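Long-range contact in putative oxidoreductase yhhX (Escherichia coli K-12, PDB 3F4L), which probably acts as an NADP-dependent oxidoreductase of the Gfo/Idh/MocA family, perhaps oxidising scyllo-inositol: residues Lys242-Ser256 and Phe268-Val280. Residues are numbered along the deposited sequence; the frame is centred on the assembly and turned at random.
Sequences KGSFIKYGIDQQETS and FAADDSVGVLEYV
Lys247 reaches along the Ser273–Gly275 backbone, and its ammonium group ends among several oxygens. From CB, on the Phe245 face of the sheet, the chain runs to CG, anti to the backbone N (chi1 174°), and a bend at chi2 brings CD to 3.8 Å from CA of Gly275, close also to the carbonyl of Val274. CE approaches Ser273 OG, and NZ donates to that hydroxyl at 3.0 Å. NZ also donates hydrogen bonds to the carbonyl oxygens of Tyr248 and Gly249, standing above both carbonyl planes. One water relays it to Asp271 OD2, 4.5 Å from NZ, too far for a direct salt bridge. An alanine in place of Lys247 would probably leave this carboxylate without its nearby positive charge and the two carbonyls without their shared donor. Two further waters donate to OD2, tying it to Ile250 O and Gln252 N, while OD1 accepts from Ser273 N in an Asx turn. Past these waters, strands 243-247 and 275-280 pair antiparallel within the large mixed sheet of the C-terminal alpha/beta domain. Val276 N meets Ile246 O almost straight, at 2.7 Å. Leu277 CD1 touches CB of Phe245 at 3.7 Å and lies at the edge of its ring, on the face covered by helix 129-140; Ile246 and Glu278 face the second subunit, where Lys230 forms a salt bridge with Glu278. At the other end, Ser256 OG accepts from Ala269 N at 2.6 Å, and the Phe268 ring packs against Ser256 CB and Gln253 CG.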
ATOM      1  N   LYS A 242     -13.317  14.206   0.271  1.00 15.89           N
ATOM      2  CA  LYS A 242     -13.590  15.148   1.352  1.00 17.88           C
ATOM      3  C   LYS A 242     -12.960  14.753   2.685  1.00 18.16           C
ATOM      4  O   LYS A 242     -13.051  15.503   3.658  1.00 19.60           O
ATOM      5  CB  LYS A 242     -15.096  15.316   1.545  1.00 19.23           C
ATOM      6  CG  LYS A 242     -15.872  15.693   0.288  1.00 20.94           C
ATOM      7  CD  LYS A 242     -17.370  15.767   0.595  1.00 28.56           C
ATOM      8  CE  LYS A 242     -18.225  15.877  -0.676  1.00 32.34           C
ATOM      9  NZ  LYS A 242     -17.977  17.149  -1.417  1.00 35.40           N
ATOM     10  N   GLY A 243     -12.320  13.589   2.746  1.00 17.54           N
ATOM     11  CA  GLY A 243     -11.722  13.187   4.010  1.00 16.84           C
ATOM     12  C   GLY A 243     -11.190  11.770   4.089  1.00 16.11           C
ATOM     13  O   GLY A 243     -11.104  11.067   3.085  1.00 15.87           O
ATOM     14  N   SER A 244     -10.839  11.352   5.299  1.00 15.83           N
ATOM     15  CA  SER A 244     -10.292  10.022   5.528  1.00 17.29           C
ATOM     16  C   SER A 244     -10.871   9.357   6.776  1.00 15.17           C
ATOM     17  O   SER A 244     -11.398  10.018   7.672  1.00 12.14           O
ATOM     18  CB  SER A 244      -8.763  10.103   5.692  1.00 18.82           C
ATOM     19  OG  SER A 244      -8.147  10.777   4.608  1.00 18.03           O
ATOM     20  N   PHE A 245     -10.748   8.036   6.808  1.00 14.38           N
ATOM     21  CA  PHE A 245     -11.182   7.205   7.922  1.00 13.40           C
ATOM     22  C   PHE A 245     -10.036   6.236   8.175  1.00 14.75           C
ATOM     23  O   PHE A 245      -9.480   5.669   7.232  1.00 12.44           O
ATOM     24  CB  PHE A 245     -12.439   6.407   7.556  1.00 12.08           C
ATOM     25  CG  PHE A 245     -12.734   5.261   8.496  1.00 14.00           C
ATOM     26  CD1 PHE A 245     -13.526   5.445   9.624  1.00 15.21           C
ATOM     27  CD2 PHE A 245     -12.223   3.992   8.238  1.00 12.76           C
ATOM     28  CE1 PHE A 245     -13.813   4.371  10.486  1.00 16.53           C
ATOM     29  CE2 PHE A 245     -12.498   2.914   9.085  1.00 14.77           C
ATOM     30  CZ  PHE A 245     -13.298   3.101  10.214  1.00 14.68           C
ATOM     31  N   ILE A 246      -9.692   6.048   9.443  1.00 12.41           N
ATOM     32  CA  ILE A 246      -8.626   5.146   9.841  1.00 13.51           C
ATOM     33  C   ILE A 246      -9.119   4.305  11.018  1.00 14.96           C
ATOM     34  O   ILE A 246      -9.781   4.811  11.929  1.00 15.78           O
ATOM     35  CB  ILE A 246      -7.360   5.924  10.274  1.00 18.05           C
ATOM     36  CG1 ILE A 246      -6.896   6.851   9.146  1.00 18.04           C
ATOM     37  CG2 ILE A 246      -6.240   4.957  10.591  1.00 17.19           C
ATOM     38  CD1 ILE A 246      -6.471   6.122   7.887  1.00 17.93           C
ATOM     39  N   LYS A 247      -8.803   3.020  10.991  1.00 14.26           N
ATOM     40  CA  LYS A 247      -9.229   2.121  12.055  1.00 15.92           C
ATOM     41  C   LYS A 247      -8.126   1.137  12.394  1.00 16.32           C
ATOM     42  O   LYS A 247      -7.724   0.329  11.552  1.00 15.35           O
ATOM     43  CB  LYS A 247     -10.495   1.359  11.614  1.00 14.99           C
ATOM     44  CG  LYS A 247     -11.005   0.260  12.562  1.00 17.06           C
ATOM     45  CD  LYS A 247     -11.532   0.831  13.866  1.00 18.62           C
ATOM     46  CE  LYS A 247     -12.241  -0.228  14.713  1.00 20.01           C
ATOM     47  NZ  LYS A 247     -11.378  -1.384  15.104  1.00 20.26           N
ATOM     48  N   TYR A 248      -7.608   1.232  13.616  1.00 17.37           N
ATOM     49  CA  TYR A 248      -6.607   0.281  14.071  1.00 20.06           C
ATOM     50  C   TYR A 248      -7.382  -0.764  14.860  1.00 20.68           C
ATOM     51  O   TYR A 248      -8.377  -0.441  15.506  1.00 23.77           O
ATOM     52  CB  TYR A 248      -5.585   0.925  15.007  1.00 21.56           C
ATOM     53  CG  TYR A 248      -4.553   1.771  14.318  1.00 21.72           C
ATOM     54  CD1 TYR A 248      -4.845   3.072  13.923  1.00 23.52           C
ATOM     55  CD2 TYR A 248      -3.279   1.270  14.054  1.00 23.69           C
ATOM     56  CE1 TYR A 248      -3.894   3.856  13.284  1.00 24.68           C
ATOM     57  CE2 TYR A 248      -2.320   2.045  13.414  1.00 25.35           C
ATOM     58  CZ  TYR A 248      -2.636   3.339  13.032  1.00 25.87           C
ATOM     59  OH  TYR A 248      -1.696   4.119  12.397  1.00 25.96           O
ATOM     60  N   GLY A 249      -6.937  -2.013  14.801  1.00 20.52           N
ATOM     61  CA  GLY A 249      -7.608  -3.055  15.555  1.00 21.00           C
ATOM     62  C   GLY A 249      -8.621  -3.845  14.761  1.00 20.95           C
ATOM     63  O   GLY A 249      -9.372  -3.297  13.953  1.00 22.07           O
ATOM     64  N   ILE A 250      -8.648  -5.147  15.007  1.00 18.93           N
ATOM     65  CA  ILE A 250      -9.563  -6.035  14.307  1.00 18.99           C
ATOM     66  C   ILE A 250     -10.688  -6.472  15.239  1.00 19.52           C
ATOM     67  O   ILE A 250     -10.583  -6.344  16.465  1.00 18.69           O
ATOM     68  CB  ILE A 250      -8.808  -7.285  13.778  1.00 17.91           C
ATOM     69  CG1 ILE A 250      -9.735  -8.152  12.917  1.00 20.15           C
ATOM     70  CG2 ILE A 250      -8.257  -8.103  14.948  1.00 19.46           C
ATOM     71  CD1 ILE A 250      -8.977  -9.219  12.131  1.00 15.79           C
ATOM     72  N   ASP A 251     -11.770  -6.965  14.643  1.00 16.72           N
ATOM     73  CA  ASP A 251     -12.921  -7.459  15.389  1.00 13.86           C
ATOM     74  C   ASP A 251     -12.397  -8.388  16.486  1.00 12.71           C
ATOM     75  O   ASP A 251     -11.506  -9.187  16.235  1.00  7.79           O
ATOM     76  CB  ASP A 251     -13.825  -8.234  14.443  1.00 16.21           C
ATOM     77  CG  ASP A 251     -15.001  -8.841  15.144  1.00 14.00           C
ATOM     78  OD1 ASP A 251     -16.070  -8.209  15.161  1.00 16.28           O
ATOM     79  OD2 ASP A 251     -14.844  -9.960  15.682  1.00 16.55           O
ATOM     80  N   GLN A 252     -12.967  -8.292  17.686  1.00 11.41           N
ATOM     81  CA  GLN A 252     -12.516  -9.084  18.825  1.00 14.13           C
ATOM     82  C   GLN A 252     -13.239 -10.401  19.149  1.00 15.95           C
ATOM     83  O   GLN A 252     -12.908 -11.051  20.141  1.00 17.90           O
ATOM     84  CB  GLN A 252     -12.515  -8.193  20.076  1.00 12.82           C
ATOM     85  CG  GLN A 252     -11.491  -7.064  20.023  1.00 13.91           C
ATOM     86  CD  GLN A 252     -10.067  -7.595  20.020  1.00 17.13           C
ATOM     87  OE1 GLN A 252      -9.639  -8.259  20.970  1.00 15.36           O
ATOM     88  NE2 GLN A 252      -9.329  -7.321  18.949  1.00 16.94           N
ATOM     89  N   GLN A 253     -14.214 -10.796  18.336  1.00 16.70           N
ATOM     90  CA  GLN A 253     -14.940 -12.042  18.574  1.00 17.37           C
ATOM     91  C   GLN A 253     -14.008 -13.249  18.634  1.00 16.85           C
ATOM     92  O   GLN A 253     -14.157 -14.102  19.502  1.00 18.28           O
ATOM     93  CB  GLN A 253     -15.985 -12.283  17.476  1.00 17.32           C
ATOM     94  CG  GLN A 253     -17.064 -11.241  17.414  1.00 14.51           C
ATOM     95  CD  GLN A 253     -18.014 -11.463  16.265  1.00 18.52           C
ATOM     96  OE1 GLN A 253     -18.875 -12.357  16.302  1.00 17.68           O
ATOM     97  NE2 GLN A 253     -17.863 -10.654  15.225  1.00 18.34           N
ATOM     98  N   GLU A 254     -13.048 -13.331  17.718  1.00 16.30           N
ATOM     99  CA  GLU A 254     -12.136 -14.471  17.715  1.00 20.06           C
ATOM    100  C   GLU A 254     -11.291 -14.487  18.980  1.00 20.04           C
ATOM    101  O   GLU A 254     -11.037 -15.552  19.557  1.00 18.61           O
ATOM    102  CB  GLU A 254     -11.220 -14.440  16.491  1.00 24.21           C
ATOM    103  CG  GLU A 254     -10.374 -15.700  16.336  1.00 33.16           C
ATOM    104  CD  GLU A 254      -9.334 -15.591  15.225  1.00 38.36           C
ATOM    105  OE1 GLU A 254      -9.683 -15.110  14.124  1.00 40.11           O
ATOM    106  OE2 GLU A 254      -8.173 -15.994  15.451  1.00 40.42           O
ATOM    107  N   THR A 255     -10.854 -13.308  19.413  1.00 19.48           N
ATOM    108  CA  THR A 255     -10.042 -13.218  20.620  1.00 22.75           C
ATOM    109  C   THR A 255     -10.856 -13.731  21.811  1.00 22.40           C
ATOM    110  O   THR A 255     -10.356 -14.501  22.625  1.00 24.32           O
ATOM    111  CB  THR A 255      -9.576 -11.757  20.878  1.00 22.09           C
ATOM    112  OG1 THR A 255      -8.718 -11.338  19.807  1.00 20.50           O
ATOM    113  CG2 THR A 255      -8.816 -11.650  22.195  1.00 20.65           C
ATOM    114  N   SER A 256     -12.117 -13.326  21.905  1.00 22.52           N
ATOM    115  CA  SER A 256     -12.947 -13.789  23.011  1.00 22.29           C
ATOM    116  C   SER A 256     -13.182 -15.298  22.939  1.00 24.49           C
ATOM    117  O   SER A 256     -13.058 -16.004  23.952  1.00 23.19           O
ATOM    118  CB  SER A 256     -14.291 -13.072  23.014  1.00 22.12           C
ATOM    119  OG  SER A 256     -14.116 -11.685  23.208  1.00 20.23           O
ATOM    120  N   PHE A 268     -17.893 -10.238  26.043  1.00 25.42           N
ATOM    121  CA  PHE A 268     -17.645 -10.877  24.745  1.00 24.32           C
ATOM    122  C   PHE A 268     -17.258  -9.843  23.694  1.00 23.54           C
ATOM    123  O   PHE A 268     -17.938  -8.833  23.525  1.00 21.74           O
ATOM    124  CB  PHE A 268     -18.885 -11.634  24.243  1.00 24.33           C
ATOM    125  CG  PHE A 268     -18.643 -12.413  22.965  1.00 23.35           C
ATOM    126  CD1 PHE A 268     -17.827 -13.547  22.970  1.00 22.04           C
ATOM    127  CD2 PHE A 268     -19.200 -11.994  21.755  1.00 22.02           C
ATOM    128  CE1 PHE A 268     -17.564 -14.252  21.785  1.00 19.64           C
ATOM    129  CE2 PHE A 268     -18.943 -12.695  20.563  1.00 19.97           C
ATOM    130  CZ  PHE A 268     -18.124 -13.823  20.582  1.00 17.81           C
ATOM    131  N   ALA A 269     -16.160 -10.100  22.998  1.00 23.35           N
ATOM    132  CA  ALA A 269     -15.687  -9.203  21.955  1.00 25.50           C
ATOM    133  C   ALA A 269     -15.512  -7.763  22.438  1.00 27.44           C
ATOM    134  O   ALA A 269     -15.722  -6.821  21.676  1.00 27.95           O
ATOM    135  CB  ALA A 269     -16.644  -9.251  20.757  1.00 25.58           C
ATOM    136  N   ALA A 270     -15.131  -7.595  23.704  1.00 28.46           N
ATOM    137  CA  ALA A 270     -14.907  -6.258  24.262  1.00 29.99           C
ATOM    138  C   ALA A 270     -13.852  -5.585  23.392  1.00 29.25           C
ATOM    139  O   ALA A 270     -12.803  -6.159  23.132  1.00 30.13           O
ATOM    140  CB  ALA A 270     -14.418  -6.352  25.718  1.00 29.19           C
ATOM    141  N   ASP A 271     -14.133  -4.367  22.948  1.00 30.46           N
ATOM    142  CA  ASP A 271     -13.210  -3.649  22.075  1.00 32.09           C
ATOM    143  C   ASP A 271     -13.050  -2.206  22.551  1.00 32.48           C
ATOM    144  O   ASP A 271     -14.036  -1.510  22.781  1.00 33.42           O
ATOM    145  CB  ASP A 271     -13.766  -3.666  20.645  1.00 31.60           C
ATOM    146  CG  ASP A 271     -12.727  -3.323  19.598  1.00 32.97           C
ATOM    147  OD1 ASP A 271     -11.890  -2.428  19.850  1.00 31.29           O
ATOM    148  OD2 ASP A 271     -12.765  -3.947  18.511  1.00 31.22           O
ATOM    149  N   ASP A 272     -11.810  -1.755  22.697  1.00 33.34           N
ATOM    150  CA  ASP A 272     -11.566  -0.389  23.145  1.00 34.94           C
ATOM    151  C   ASP A 272     -10.939   0.482  22.061  1.00 32.43           C
ATOM    152  O   ASP A 272     -10.396   1.553  22.334  1.00 32.97           O
ATOM    153  CB  ASP A 272     -10.697  -0.396  24.404  1.00 38.56           C
ATOM    154  CG  ASP A 272     -11.492  -0.753  25.653  1.00 42.89           C
ATOM    155  OD1 ASP A 272     -12.302   0.092  26.103  1.00 43.70           O
ATOM    156  OD2 ASP A 272     -11.323  -1.879  26.175  1.00 45.01           O
ATOM    157  N   SER A 273     -11.016   0.012  20.824  1.00 28.66           N
ATOM    158  CA  SER A 273     -10.477   0.766  19.699  1.00 25.92           C
ATOM    159  C   SER A 273     -11.584   1.666  19.177  1.00 25.74           C
ATOM    160  O   SER A 273     -12.751   1.541  19.574  1.00 24.20           O
ATOM    161  CB  SER A 273     -10.022  -0.177  18.584  1.00 24.85           C
ATOM    162  OG  SER A 273     -11.116  -0.908  18.050  1.00 17.61           O
ATOM    163  N   VAL A 274     -11.224   2.575  18.284  1.00 24.67           N
ATOM    164  CA  VAL A 274     -12.212   3.477  17.716  1.00 26.19           C
ATOM    165  C   VAL A 274     -11.814   3.811  16.303  1.00 23.79           C
ATOM    166  O   VAL A 274     -10.635   3.783  15.968  1.00 23.30           O
ATOM    167  CB  VAL A 274     -12.315   4.804  18.508  1.00 28.56           C
ATOM    168  CG1 VAL A 274     -12.992   4.572  19.843  1.00 28.14           C
ATOM    169  CG2 VAL A 274     -10.921   5.395  18.714  1.00 29.23           C
ATOM    170  N   GLY A 275     -12.805   4.100  15.470  1.00 24.44           N
ATOM    171  CA  GLY A 275     -12.524   4.483  14.102  1.00 23.97           C
ATOM    172  C   GLY A 275     -12.331   5.986  14.126  1.00 23.95           C
ATOM    173  O   GLY A 275     -13.075   6.700  14.806  1.00 25.74           O
ATOM    174  N   VAL A 276     -11.327   6.482  13.414  1.00 23.22           N
ATOM    175  CA  VAL A 276     -11.091   7.916  13.401  1.00 22.67           C
ATOM    176  C   VAL A 276     -11.447   8.461  12.035  1.00 23.74           C
ATOM    177  O   VAL A 276     -11.109   7.877  11.000  1.00 23.36           O
ATOM    178  CB  VAL A 276      -9.625   8.254  13.746  1.00 23.70           C
ATOM    179  CG1 VAL A 276      -9.399   9.754  13.673  1.00 23.95           C
ATOM    180  CG2 VAL A 276      -9.305   7.759  15.153  1.00 23.58           C
ATOM    181  N   LEU A 277     -12.140   9.587  12.051  1.00 22.29           N
ATOM    182  CA  LEU A 277     -12.587  10.235  10.839  1.00 22.22           C
ATOM    183  C   LEU A 277     -12.157  11.702  10.861  1.00 21.18           C
ATOM    184  O   LEU A 277     -12.146  12.351  11.911  1.00 20.53           O
ATOM    185  CB  LEU A 277     -14.114  10.122  10.774  1.00 24.37           C
ATOM    186  CG  LEU A 277     -14.952  10.347   9.521  1.00 29.27           C
ATOM    187  CD1 LEU A 277     -14.574   9.363   8.429  1.00 29.42           C
ATOM    188  CD2 LEU A 277     -16.422  10.165   9.894  1.00 28.67           C
ATOM    189  N   GLU A 278     -11.770  12.210   9.700  1.00 21.45           N
ATOM    190  CA  GLU A 278     -11.386  13.608   9.566  1.00 19.68           C
ATOM    191  C   GLU A 278     -11.831  13.994   8.175  1.00 19.96           C
ATOM    192  O   GLU A 278     -11.322  13.467   7.185  1.00 17.98           O
ATOM    193  CB  GLU A 278      -9.872  13.809   9.706  1.00 20.40           C
ATOM    194  CG  GLU A 278      -9.500  15.284   9.800  1.00 21.54           C
ATOM    195  CD  GLU A 278      -8.032  15.533  10.113  1.00 24.13           C
ATOM    196  OE1 GLU A 278      -7.503  14.922  11.065  1.00 24.05           O
ATOM    197  OE2 GLU A 278      -7.410  16.359   9.409  1.00 24.16           O
ATOM    198  N   TYR A 279     -12.797  14.901   8.102  1.00 20.29           N
ATOM    199  CA  TYR A 279     -13.321  15.329   6.817  1.00 20.60           C
ATOM    200  C   TYR A 279     -13.662  16.813   6.795  1.00 20.04           C
ATOM    201  O   TYR A 279     -13.722  17.478   7.843  1.00 19.83           O
ATOM    202  CB  TYR A 279     -14.571  14.517   6.468  1.00 21.25           C
ATOM    203  CG  TYR A 279     -15.710  14.705   7.453  1.00 24.68           C
ATOM    204  CD1 TYR A 279     -15.730  14.020   8.664  1.00 22.94           C
ATOM    205  CD2 TYR A 279     -16.764  15.580   7.171  1.00 23.48           C
ATOM    206  CE1 TYR A 279     -16.766  14.193   9.571  1.00 25.59           C
ATOM    207  CE2 TYR A 279     -17.807  15.761   8.074  1.00 25.94           C
ATOM    208  CZ  TYR A 279     -17.802  15.062   9.272  1.00 26.67           C
ATOM    209  OH  TYR A 279     -18.835  15.211  10.163  1.00 27.91           O
ATOM    210  N   VAL A 280     -13.882  17.323   5.590  1.00 18.30           N
ATOM    211  CA  VAL A 280     -14.229  18.726   5.395  1.00 17.60           C
ATOM    212  C   VAL A 280     -15.747  18.787   5.197  1.00 19.60           C
ATOM    213  O   VAL A 280     -16.265  18.196   4.252  1.00 15.70           O
ATOM    214  CB  VAL A 280     -13.518  19.287   4.141  1.00 18.72           C
ATOM    215  CG1 VAL A 280     -13.815  20.771   3.980  1.00 18.56           C
ATOM    216  CG2 VAL A 280     -12.011  19.041   4.239  1.00 16.48           C
TER
HETATM  217  O   HOH W   1     -13.273  -3.382  15.679  1.00 30.34           O
HETATM  218  O   HOH W   2      -8.181   3.533  15.204  1.00 25.97           O
HETATM  219  O   HOH W   3     -10.276  -3.838  17.693  1.00 25.65           O
HETATM  220  O   HOH W   4     -14.458  -6.033  18.023  1.00 27.93           O